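Local coordinates for NEQ263 (Nanoarchaeum equitans Kin4-M, PDB 5BN3), which forms, together with NeqA, the catalytic core complex of an unusual archaeal ATP synthase, and probably binds adenine nucleotides, at residues D154-F159 and I182-I187; Y212-K217 and G272-I277; Y347-E352 and K367-Y372; K334-Y339 and K396-I401. All coordinates share one frame; numbering follows the deposited sequence.

Interaction 1 of 4, residues D154-F159 and I182-I187; sequences DKTIIF and IMNSAI
Ile157 lies between two bonds of a parallel beta ladder: Ile157 N donates to Asn184 O at 3.1 Å, and Ile157 O takes Ala186 N at 3.0 Å. Ala186 then turns its own carbonyl to the first strand, with Phe159 N to Ala186 O also 3.0 Å. The carbonyl of Ile157 has a second, softer neighbour in Ser185 CA, 3.1 Å from Ile157 O. At the start of the ladder the hydroxyl of Thr156 donates to the amide of Asn184, OG1 to OD1 3.2 Å, tilted 33° from the carbonyl plane. Asn184 CG is anti to the backbone N (chi1 -160°), which carries the amide toward Thr156, the two side chains crossing at about a right angle. Packing follows: Phe159 CD2 rests 3.7 Å from Ile187 CG2, while on the other face Ile158 CG1 comes within 4.4 Å of Ala186 CB. The two strands are the ends of a beta-alpha-beta crossover in the P-loop NTPase-like domain. Its connecting helix, 166-178, packs on the face of Ile157, Phe159 and Ile187; helix 196-215 packs on Ile158 and Ala186, and strand 220-226 pairs with the far edge of strand 156-162.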
# COMPACT_ATOMS: atom_id res chain seq x y z
N ASP B 154 -9.24 -47.78 5.98
CA ASP B 154 -8.26 -48.83 5.74
C ASP B 154 -6.83 -48.30 5.85
O ASP B 154 -5.87 -49.05 5.66
CB ASP B 154 -8.47 -49.39 4.34
CG ASP B 154 -8.67 -48.30 3.31
OD1 ASP B 154 -9.46 -47.37 3.57
OD2 ASP B 154 -8.03 -48.36 2.24
N LYS B 155 -6.69 -47.01 6.17
CA LYS B 155 -5.39 -46.35 6.11
C LYS B 155 -4.93 -45.80 7.46
O LYS B 155 -5.75 -45.51 8.33
CB LYS B 155 -5.44 -45.21 5.08
CG LYS B 155 -5.98 -45.62 3.71
CD LYS B 155 -6.06 -44.42 2.78
CE LYS B 155 -6.62 -44.80 1.42
NZ LYS B 155 -8.02 -45.31 1.52
N THR B 156 -3.62 -45.65 7.61
CA THR B 156 -3.06 -44.94 8.75
C THR B 156 -3.31 -43.44 8.57
O THR B 156 -3.06 -42.89 7.50
CB THR B 156 -1.55 -45.18 8.87
OG1 THR B 156 -1.29 -46.58 9.02
CG2 THR B 156 -0.98 -44.44 10.08
N ILE B 157 -3.83 -42.79 9.61
CA ILE B 157 -4.01 -41.35 9.59
C ILE B 157 -2.90 -40.68 10.38
O ILE B 157 -2.65 -41.03 11.53
CB ILE B 157 -5.37 -40.93 10.18
CG1 ILE B 157 -6.51 -41.51 9.35
CG2 ILE B 157 -5.49 -39.42 10.24
CD1 ILE B 157 -7.89 -41.23 9.92
N ILE B 158 -2.22 -39.71 9.76
CA ILE B 158 -1.25 -38.91 10.49
C ILE B 158 -1.74 -37.47 10.59
O ILE B 158 -2.03 -36.83 9.57
CB ILE B 158 0.15 -38.96 9.83
CG1 ILE B 158 0.65 -40.41 9.82
CG2 ILE B 158 1.13 -38.07 10.58
CD1 ILE B 158 2.01 -40.58 9.19
N PHE B 159 -1.86 -36.98 11.81
CA PHE B 159 -2.38 -35.64 12.07
C PHE B 159 -1.28 -34.74 12.62
O PHE B 159 -0.71 -35.02 13.68
CB PHE B 159 -3.55 -35.72 13.06
CG PHE B 159 -4.08 -34.38 13.49
CD1 PHE B 159 -4.38 -33.40 12.56
CD2 PHE B 159 -4.29 -34.11 14.83
CE1 PHE B 159 -4.88 -32.17 12.96
CE2 PHE B 159 -4.79 -32.89 15.25
CZ PHE B 159 -5.08 -31.92 14.30
N ILE B 182 -8.39 -43.93 16.41
CA ILE B 182 -7.24 -43.49 17.20
C ILE B 182 -6.09 -44.51 17.24
O ILE B 182 -4.92 -44.12 17.28
CB ILE B 182 -7.68 -43.11 18.64
CG1 ILE B 182 -6.56 -42.37 19.38
CG2 ILE B 182 -8.14 -44.33 19.43
CD1 ILE B 182 -6.29 -40.99 18.86
N MET B 183 -6.41 -45.80 17.21
CA MET B 183 -5.39 -46.83 17.31
C MET B 183 -4.57 -46.96 16.02
O MET B 183 -3.44 -47.44 16.04
CB MET B 183 -6.00 -48.18 17.69
CG MET B 183 -6.81 -48.15 18.97
SD MET B 183 -7.00 -49.78 19.72
CE MET B 183 -5.33 -50.10 20.28
N ASN B 184 -5.16 -46.53 14.91
CA ASN B 184 -4.43 -46.50 13.64
C ASN B 184 -4.12 -45.06 13.22
O ASN B 184 -4.27 -44.69 12.06
CB ASN B 184 -5.20 -47.24 12.55
CG ASN B 184 -4.31 -47.65 11.38
OD1 ASN B 184 -3.09 -47.57 11.47
ND2 ASN B 184 -4.93 -48.10 10.30
N SER B 185 -3.69 -44.27 14.19
CA SER B 185 -3.32 -42.88 13.94
C SER B 185 -2.06 -42.50 14.69
O SER B 185 -1.78 -43.03 15.77
CB SER B 185 -4.46 -41.94 14.34
OG SER B 185 -5.63 -42.23 13.60
N ALA B 186 -1.29 -41.58 14.11
CA ALA B 186 -0.15 -40.98 14.80
C ALA B 186 -0.38 -39.48 14.83
O ALA B 186 -0.61 -38.87 13.79
CB ALA B 186 1.15 -41.31 14.08
N ILE B 187 -0.31 -38.89 16.02
CA ILE B 187 -0.63 -37.48 16.18
C ILE B 187 0.57 -36.67 16.67
O ILE B 187 1.20 -37.02 17.67
CB ILE B 187 -1.84 -37.30 17.13
CG1 ILE B 187 -3.07 -38.00 16.56
CG2 ILE B 187 -2.13 -35.83 17.36
CD1 ILE B 187 -4.27 -38.00 17.48

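Interaction 2 of 4, residues Y212-K217 and G272-I277; sequences YLAFEK and GSITLI
Ala214 and Phe215 meet the start of strand 273-281 from a helical turn gathered round one carbonyl, Tyr212 O, which accepts from both Glu216 N at 3.0 Å and Lys217 N at 3.1 Å. Across the contact the polar touches are softer. Gly272 CA sets a C-H against Ala214 O at 3.4 Å, an approach that depends on the missing side chain, since a CB there would fall 2.1 Å from Ala214 O. Ala214 CB points at the strand and wedges in beside Ile274 CG1, 3.6 Å away. Phe215 CG is anti to the carbonyl carbon (chi1 -56°). One ring face has Ala214 CB above it, toward the rim, and the edge at CE1 meets Gly272 O in plane, 3.6 Å off. Across CZ from CE1, CE2 touches Ile274 CD1 at 3.9 Å. An alanine in place of Phe215 would probably open a gap beside Ile274 CD1 and take from Tyr98 of the neighbouring alpha chain the ring it packs against. In this P-loop NTPase-like domain the contact lays helix 196-215 on the central sheet, where strand 273-281 pairs with strand 220-226, and Ile274 also touches Val223 and Ala210.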
# COMPACT_ATOMS: atom_id res chain seq x y z
N TYR B 212 7.95 -43.11 5.35
CA TYR B 212 8.40 -44.42 5.81
C TYR B 212 7.28 -45.44 5.68
O TYR B 212 7.46 -46.51 5.12
CB TYR B 212 8.89 -44.35 7.26
CG TYR B 212 9.20 -45.70 7.86
CD1 TYR B 212 10.38 -46.36 7.56
CD2 TYR B 212 8.31 -46.31 8.73
CE1 TYR B 212 10.67 -47.60 8.11
CE2 TYR B 212 8.58 -47.55 9.28
CZ TYR B 212 9.76 -48.18 8.97
OH TYR B 212 10.04 -49.41 9.52
N LEU B 213 6.11 -45.09 6.21
CA LEU B 213 4.96 -45.98 6.18
C LEU B 213 4.48 -46.28 4.76
O LEU B 213 4.16 -47.43 4.43
CB LEU B 213 3.81 -45.39 7.02
CG LEU B 213 4.02 -45.30 8.53
CD1 LEU B 213 2.81 -44.70 9.23
CD2 LEU B 213 4.32 -46.68 9.09
N ALA B 214 4.43 -45.26 3.92
CA ALA B 214 3.89 -45.40 2.57
C ALA B 214 4.85 -46.06 1.59
O ALA B 214 4.45 -46.90 0.78
CB ALA B 214 3.44 -44.05 2.04
N PHE B 215 6.12 -45.66 1.65
CA PHE B 215 7.08 -46.05 0.62
C PHE B 215 8.08 -47.12 1.06
O PHE B 215 8.82 -47.65 0.23
CB PHE B 215 7.79 -44.81 0.07
CG PHE B 215 6.84 -43.76 -0.45
CD1 PHE B 215 5.71 -44.13 -1.17
CD2 PHE B 215 7.07 -42.41 -0.21
CE1 PHE B 215 4.83 -43.18 -1.65
CE2 PHE B 215 6.19 -41.45 -0.69
CZ PHE B 215 5.07 -41.84 -1.41
N GLU B 216 8.11 -47.42 2.35
CA GLU B 216 8.94 -48.52 2.84
C GLU B 216 8.08 -49.69 3.33
O GLU B 216 8.44 -50.85 3.14
CB GLU B 216 9.89 -48.06 3.96
CG GLU B 216 11.10 -47.29 3.47
CD GLU B 216 12.34 -47.58 4.30
OE1 GLU B 216 12.27 -48.48 5.17
OE2 GLU B 216 13.39 -46.93 4.08
N LYS B 217 6.95 -49.38 3.95
CA LYS B 217 6.04 -50.41 4.43
C LYS B 217 4.86 -50.60 3.48
O LYS B 217 3.92 -51.33 3.79
CB LYS B 217 5.56 -50.09 5.85
CG LYS B 217 6.69 -49.86 6.85
CD LYS B 217 7.66 -51.04 6.89
CE LYS B 217 7.01 -52.29 7.45
NZ LYS B 217 7.93 -53.47 7.42
N GLY B 272 2.99 -47.55 -2.66
CA GLY B 272 2.07 -46.95 -1.70
C GLY B 272 1.72 -45.51 -2.04
O GLY B 272 2.05 -45.02 -3.11
N SER B 273 1.06 -44.83 -1.11
CA SER B 273 0.59 -43.47 -1.37
C SER B 273 0.51 -42.60 -0.12
O SER B 273 0.23 -43.09 0.98
CB SER B 273 -0.78 -43.51 -2.06
OG SER B 273 -1.78 -43.98 -1.17
N ILE B 274 0.77 -41.31 -0.30
CA ILE B 274 0.50 -40.31 0.72
C ILE B 274 -0.53 -39.33 0.19
O ILE B 274 -0.25 -38.55 -0.73
CB ILE B 274 1.76 -39.53 1.13
CG1 ILE B 274 2.79 -40.47 1.78
CG2 ILE B 274 1.40 -38.41 2.10
CD1 ILE B 274 4.09 -39.78 2.16
N THR B 275 -1.74 -39.37 0.75
CA THR B 275 -2.76 -38.37 0.44
C THR B 275 -2.66 -37.26 1.48
O THR B 275 -2.74 -37.50 2.68
CB THR B 275 -4.17 -38.98 0.43
OG1 THR B 275 -4.22 -40.05 -0.53
CG2 THR B 275 -5.20 -37.93 0.05
N LEU B 276 -2.48 -36.03 1.01
CA LEU B 276 -2.17 -34.91 1.89
C LEU B 276 -3.23 -33.82 1.84
O LEU B 276 -3.57 -33.33 0.77
CB LEU B 276 -0.79 -34.34 1.53
CG LEU B 276 -0.29 -33.12 2.31
CD1 LEU B 276 -0.25 -33.43 3.78
CD2 LEU B 276 1.08 -32.70 1.81
N ILE B 277 -3.75 -33.46 3.00
CA ILE B 277 -4.74 -32.38 3.10
C ILE B 277 -4.27 -31.30 4.07
O ILE B 277 -4.49 -31.40 5.28
CB ILE B 277 -6.12 -32.92 3.52
CG1 ILE B 277 -6.59 -34.00 2.54
CG2 ILE B 277 -7.14 -31.79 3.57
CD1 ILE B 277 -7.94 -34.61 2.89

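Interaction 3 of 4, residues Y347-E352 and K367-Y372; sequences YAKGLE and KEDKAY
Lys349 lies across one face of the Tyr372 ring with its methylene chain. Its CG stands anti to the backbone N (chi1 -172°), which puts that carbon over the ring in a CH-pi contact, 3.8 Å from the centroid of Tyr372 and 15° off the normal. The rest of the chain stays close: CB sits by Tyr372 CD1, a bend at chi2 keeps CD over the face, and CE then passes out beyond the rim, Lys349 CE reaching Tyr372 CE2 at 3.7 Å. A second bend at chi4 delivers the ammonium to Asp369, a long salt bridge with NZ to OD1 3.6 Å. Glu368 OE2, 4.4 Å from Lys349 NZ, is too distant for a salt bridge but would add to the negative field there. Helices 334-356 and 367-384 belong to the helical C-terminal domain of the V and A type ATP synthases, and these segments of them cross steeply, at -112°, with axes 8.3 Å apart. Gly350 permits the closeness: its CA lies 3.2 Å from Tyr372 O, where a CB would clash. An alanine at Tyr372 would probably strip the apolar support from the Lys349 chain, setting its ammonium free to swing from Asp369. Tyr372 also packs on Leu410, and beyond Gly350, on the same helix, Leu351 touches Tyr410 of the neighbouring alpha chain.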
# COMPACT_ATOMS: atom_id res chain seq x y z
N TYR B 347 -24.77 -24.21 -12.35
CA TYR B 347 -24.69 -23.46 -11.10
C TYR B 347 -24.13 -22.07 -11.36
O TYR B 347 -24.63 -21.08 -10.83
CB TYR B 347 -23.83 -24.22 -10.08
CG TYR B 347 -23.78 -23.58 -8.71
CD1 TYR B 347 -24.93 -23.38 -7.97
CD2 TYR B 347 -22.57 -23.20 -8.14
CE1 TYR B 347 -24.90 -22.81 -6.71
CE2 TYR B 347 -22.52 -22.63 -6.88
CZ TYR B 347 -23.69 -22.43 -6.17
OH TYR B 347 -23.65 -21.86 -4.92
N ALA B 348 -23.09 -22.01 -12.18
CA ALA B 348 -22.47 -20.74 -12.55
C ALA B 348 -23.45 -19.82 -13.26
O ALA B 348 -23.54 -18.63 -12.96
CB ALA B 348 -21.25 -20.97 -13.41
N LYS B 349 -24.18 -20.37 -14.23
CA LYS B 349 -25.19 -19.61 -14.95
C LYS B 349 -26.31 -19.18 -14.00
O LYS B 349 -26.86 -18.09 -14.13
CB LYS B 349 -25.75 -20.43 -16.12
CG LYS B 349 -26.67 -19.65 -17.05
CD LYS B 349 -26.47 -20.07 -18.50
CE LYS B 349 -27.41 -19.32 -19.44
NZ LYS B 349 -27.26 -17.85 -19.33
N GLY B 350 -26.62 -20.04 -13.04
CA GLY B 350 -27.61 -19.72 -12.03
C GLY B 350 -27.18 -18.55 -11.15
O GLY B 350 -28.01 -17.73 -10.76
N LEU B 351 -25.89 -18.48 -10.85
CA LEU B 351 -25.36 -17.41 -10.01
C LEU B 351 -25.36 -16.06 -10.73
O LEU B 351 -25.61 -15.02 -10.12
CB LEU B 351 -23.95 -17.75 -9.52
CG LEU B 351 -23.85 -18.88 -8.50
CD1 LEU B 351 -22.41 -19.11 -8.06
CD2 LEU B 351 -24.72 -18.57 -7.30
N GLU B 352 -25.08 -16.09 -12.03
CA GLU B 352 -25.15 -14.89 -12.86
C GLU B 352 -26.59 -14.37 -12.88
O GLU B 352 -26.83 -13.18 -12.73
CB GLU B 352 -24.68 -15.18 -14.29
CG GLU B 352 -23.24 -15.66 -14.40
CD GLU B 352 -22.89 -16.10 -15.81
OE1 GLU B 352 -23.80 -16.18 -16.65
OE2 GLU B 352 -21.69 -16.37 -16.07
N LYS B 367 -37.13 -16.84 -19.12
CA LYS B 367 -37.59 -18.14 -18.65
C LYS B 367 -36.40 -19.06 -18.42
O LYS B 367 -36.28 -19.70 -17.37
CB LYS B 367 -38.54 -18.79 -19.66
CG LYS B 367 -38.83 -20.25 -19.33
CD LYS B 367 -39.70 -20.94 -20.37
CE LYS B 367 -39.76 -22.43 -20.07
NZ LYS B 367 -40.83 -23.14 -20.83
N GLU B 368 -35.52 -19.13 -19.42
CA GLU B 368 -34.30 -19.92 -19.34
C GLU B 368 -33.48 -19.51 -18.11
O GLU B 368 -32.96 -20.37 -17.39
CB GLU B 368 -33.46 -19.71 -20.61
CG GLU B 368 -32.22 -20.59 -20.70
CD GLU B 368 -31.24 -20.11 -21.76
OE1 GLU B 368 -30.86 -20.91 -22.63
OE2 GLU B 368 -30.85 -18.92 -21.71
N ASP B 369 -33.40 -18.21 -17.88
CA ASP B 369 -32.63 -17.67 -16.76
C ASP B 369 -33.34 -17.80 -15.41
O ASP B 369 -32.73 -17.61 -14.36
CB ASP B 369 -32.24 -16.21 -17.03
CG ASP B 369 -31.01 -16.09 -17.90
OD1 ASP B 369 -30.70 -17.04 -18.65
OD2 ASP B 369 -30.34 -15.03 -17.83
N LYS B 370 -34.63 -18.11 -15.44
CA LYS B 370 -35.38 -18.39 -14.22
C LYS B 370 -35.16 -19.84 -13.80
O LYS B 370 -35.27 -20.18 -12.62
CB LYS B 370 -36.87 -18.11 -14.40
CG LYS B 370 -37.30 -16.73 -13.95
CD LYS B 370 -38.80 -16.53 -14.14
CE LYS B 370 -39.22 -15.15 -13.69
NZ LYS B 370 -38.38 -14.10 -14.32
N ALA B 371 -34.86 -20.69 -14.77
CA ALA B 371 -34.60 -22.10 -14.50
C ALA B 371 -33.24 -22.30 -13.85
O ALA B 371 -33.09 -23.10 -12.92
CB ALA B 371 -34.69 -22.90 -15.78
N TYR B 372 -32.23 -21.58 -14.34
CA TYR B 372 -30.90 -21.63 -13.76
C TYR B 372 -30.89 -21.02 -12.37
O TYR B 372 -30.18 -21.50 -11.48
CB TYR B 372 -29.89 -20.92 -14.67
CG TYR B 372 -29.53 -21.70 -15.90
CD1 TYR B 372 -28.74 -22.83 -15.82
CD2 TYR B 372 -29.98 -21.31 -17.16
CE1 TYR B 372 -28.41 -23.56 -16.94
CE2 TYR B 372 -29.65 -22.04 -18.29
CZ TYR B 372 -28.86 -23.16 -18.17
OH TYR B 372 -28.53 -23.89 -19.28

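Interaction 4 of 4, residues K334-Y339 and K396-I401; sequences KKHKKY and KSFEII
Phe398 is where the second helix first touches residues 334-339, and it does so with almost every carbon of its side chain. CG is anti to the carbonyl carbon (chi1 -70°), and the ring extends toward the other helix. One face makes an offset stack with Tyr339: the planes are only 11° apart, the centroids 4.2 Å, and Phe398 CD1 comes within 3.6 Å of Tyr339 CG. The overlap is such that Phe398 CG stands over the middle of the Tyr339 ring while Tyr339 CD2 stands over the middle of the phenylalanine. Phe398 CB adds a CH-pi contact with the same tyrosine face, 4.0 Å from the Tyr339 centroid. At its far end the phenyl turns its edge to the face of His336, a T-shaped pair with planes at 77° in which Phe398 CZ is 4.0 Å from His336 CG. These three rings make an aromatic cluster within the helical C-terminal domain, bridging helices 334-356 and 394-408, whose segment axes are 11.5 Å apart. The Lys335 chain brushes the cluster, CE to Phe398 CD2 4.2 Å. One turn further on, Ile401 meets the tyrosine at its edge: CG2 lies near the ring plane, 4.0 Å from Tyr339 CD1, and Ile401 also touches Phe383 of helix 367-384. The phenol is held at its tip too, Tyr339 OH hydrogen bonding with Asp402 OD2, while His336 ND1 bonds to a dioxane molecule, probably from the crystallisation liquor.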
# COMPACT_ATOMS: atom_id res chain seq x y z
N LYS B 334 -16.87 -41.39 -17.89
CA LYS B 334 -17.49 -40.45 -18.82
C LYS B 334 -18.81 -39.93 -18.26
O LYS B 334 -19.15 -38.76 -18.45
CB LYS B 334 -17.70 -41.08 -20.20
CG LYS B 334 -16.42 -41.22 -21.00
CD LYS B 334 -15.74 -39.88 -21.20
CE LYS B 334 -14.23 -39.98 -21.01
NZ LYS B 334 -13.61 -40.96 -21.95
N LYS B 335 -19.54 -40.79 -17.56
CA LYS B 335 -20.78 -40.40 -16.91
C LYS B 335 -20.52 -39.39 -15.80
O LYS B 335 -21.23 -38.40 -15.66
CB LYS B 335 -21.49 -41.63 -16.33
CG LYS B 335 -22.81 -41.31 -15.65
CD LYS B 335 -23.40 -42.53 -14.96
CE LYS B 335 -24.82 -42.27 -14.49
NZ LYS B 335 -25.41 -43.43 -13.76
N HIS B 336 -19.48 -39.65 -15.00
CA HIS B 336 -19.11 -38.77 -13.90
C HIS B 336 -18.71 -37.40 -14.43
O HIS B 336 -19.09 -36.37 -13.86
CB HIS B 336 -17.96 -39.40 -13.11
CG HIS B 336 -17.72 -38.78 -11.77
ND1 HIS B 336 -17.09 -39.46 -10.75
CD2 HIS B 336 -18.01 -37.55 -11.29
CE1 HIS B 336 -17.01 -38.67 -9.69
NE2 HIS B 336 -17.56 -37.51 -9.99
N LYS B 337 -17.95 -37.38 -15.52
CA LYS B 337 -17.54 -36.14 -16.16
C LYS B 337 -18.74 -35.33 -16.63
O LYS B 337 -18.77 -34.11 -16.50
CB LYS B 337 -16.60 -36.42 -17.34
CG LYS B 337 -15.23 -36.95 -16.93
CD LYS B 337 -14.42 -37.39 -18.14
CE LYS B 337 -13.08 -37.98 -17.71
NZ LYS B 337 -12.27 -38.48 -18.87
N LYS B 338 -19.73 -36.03 -17.17
CA LYS B 338 -20.94 -35.40 -17.67
C LYS B 338 -21.71 -34.70 -16.54
O LYS B 338 -22.17 -33.57 -16.70
CB LYS B 338 -21.84 -36.43 -18.36
CG LYS B 338 -23.12 -35.85 -18.93
CD LYS B 338 -24.08 -36.94 -19.36
CE LYS B 338 -25.45 -36.36 -19.68
NZ LYS B 338 -25.38 -35.34 -20.77
N TYR B 339 -21.85 -35.38 -15.41
CA TYR B 339 -22.55 -34.82 -14.26
C TYR B 339 -21.82 -33.63 -13.66
O TYR B 339 -22.44 -32.64 -13.28
CB TYR B 339 -22.79 -35.89 -13.19
CG TYR B 339 -24.07 -36.67 -13.39
CD1 TYR B 339 -25.28 -36.18 -12.94
CD2 TYR B 339 -24.06 -37.91 -14.02
CE1 TYR B 339 -26.45 -36.89 -13.12
CE2 TYR B 339 -25.22 -38.63 -14.20
CZ TYR B 339 -26.42 -38.11 -13.75
OH TYR B 339 -27.58 -38.82 -13.92
N LYS B 396 -26.13 -41.73 -5.34
CA LYS B 396 -27.10 -40.89 -4.64
C LYS B 396 -26.92 -39.42 -5.00
O LYS B 396 -27.89 -38.68 -5.18
CB LYS B 396 -26.98 -41.08 -3.12
CG LYS B 396 -27.92 -40.20 -2.30
CD LYS B 396 -29.38 -40.43 -2.67
CE LYS B 396 -30.31 -39.49 -1.92
NZ LYS B 396 -30.26 -39.69 -0.45
N SER B 397 -25.66 -38.99 -5.12
CA SER B 397 -25.35 -37.62 -5.50
C SER B 397 -25.83 -37.30 -6.92
O SER B 397 -26.32 -36.20 -7.18
CB SER B 397 -23.84 -37.37 -5.39
OG SER B 397 -23.42 -37.42 -4.03
N PHE B 398 -25.71 -38.27 -7.82
CA PHE B 398 -26.20 -38.13 -9.19
C PHE B 398 -27.72 -38.02 -9.21
O PHE B 398 -28.28 -37.23 -9.97
CB PHE B 398 -25.76 -39.32 -10.05
CG PHE B 398 -24.29 -39.36 -10.35
CD1 PHE B 398 -23.50 -38.23 -10.19
CD2 PHE B 398 -23.70 -40.53 -10.81
CE1 PHE B 398 -22.14 -38.27 -10.48
CE2 PHE B 398 -22.35 -40.57 -11.10
CZ PHE B 398 -21.57 -39.44 -10.94
N GLU B 399 -28.38 -38.82 -8.38
CA GLU B 399 -29.84 -38.81 -8.27
C GLU B 399 -30.37 -37.46 -7.82
O GLU B 399 -31.41 -36.99 -8.31
CB GLU B 399 -30.31 -39.90 -7.30
CG GLU B 399 -30.15 -41.32 -7.81
CD GLU B 399 -30.60 -42.35 -6.79
OE1 GLU B 399 -31.31 -41.97 -5.84
OE2 GLU B 399 -30.23 -43.53 -6.93
N ILE B 400 -29.68 -36.84 -6.87
CA ILE B 400 -30.05 -35.51 -6.39
C ILE B 400 -29.97 -34.49 -7.53
O ILE B 400 -30.88 -33.68 -7.70
CB ILE B 400 -29.16 -35.07 -5.21
CG1 ILE B 400 -29.40 -35.97 -4.00
CG2 ILE B 400 -29.45 -33.63 -4.83
CD1 ILE B 400 -28.50 -35.66 -2.81
N ILE B 401 -28.89 -34.54 -8.30
CA ILE B 401 -28.70 -33.66 -9.44
C ILE B 401 -29.83 -33.85 -10.46
O ILE B 401 -30.39 -32.88 -10.97
CB ILE B 401 -27.34 -33.89 -10.12
CG1 ILE B 401 -26.20 -33.51 -9.18
CG2 ILE B 401 -27.23 -33.09 -11.40
CD1 ILE B 401 -24.81 -33.77 -9.74

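How the interactions relate
The four contacts fall into two pairs. Interactions 1 and 2 share the central sheet of the nucleotide-binding domain, their centres about 12 Å apart, and touch through Leu213: Thr156 CG2 to Leu213 CD1 is 3.9 Å. Interactions 3 and 4 both use helix 334-356, with centres about 19 Å apart and nearest atoms about 9 Å apart; along the chain, interaction 3 is nested inside the loop that interaction 4 closes. Between the pairs nothing touches, interactions 2 and 4 staying about 15 Å apart at their nearest atoms. Arg326, seen to bind ADP in a structure of this protein, is in none of them, and the side chain of His336 in interaction 4 is about 14 Å from a bound ADP.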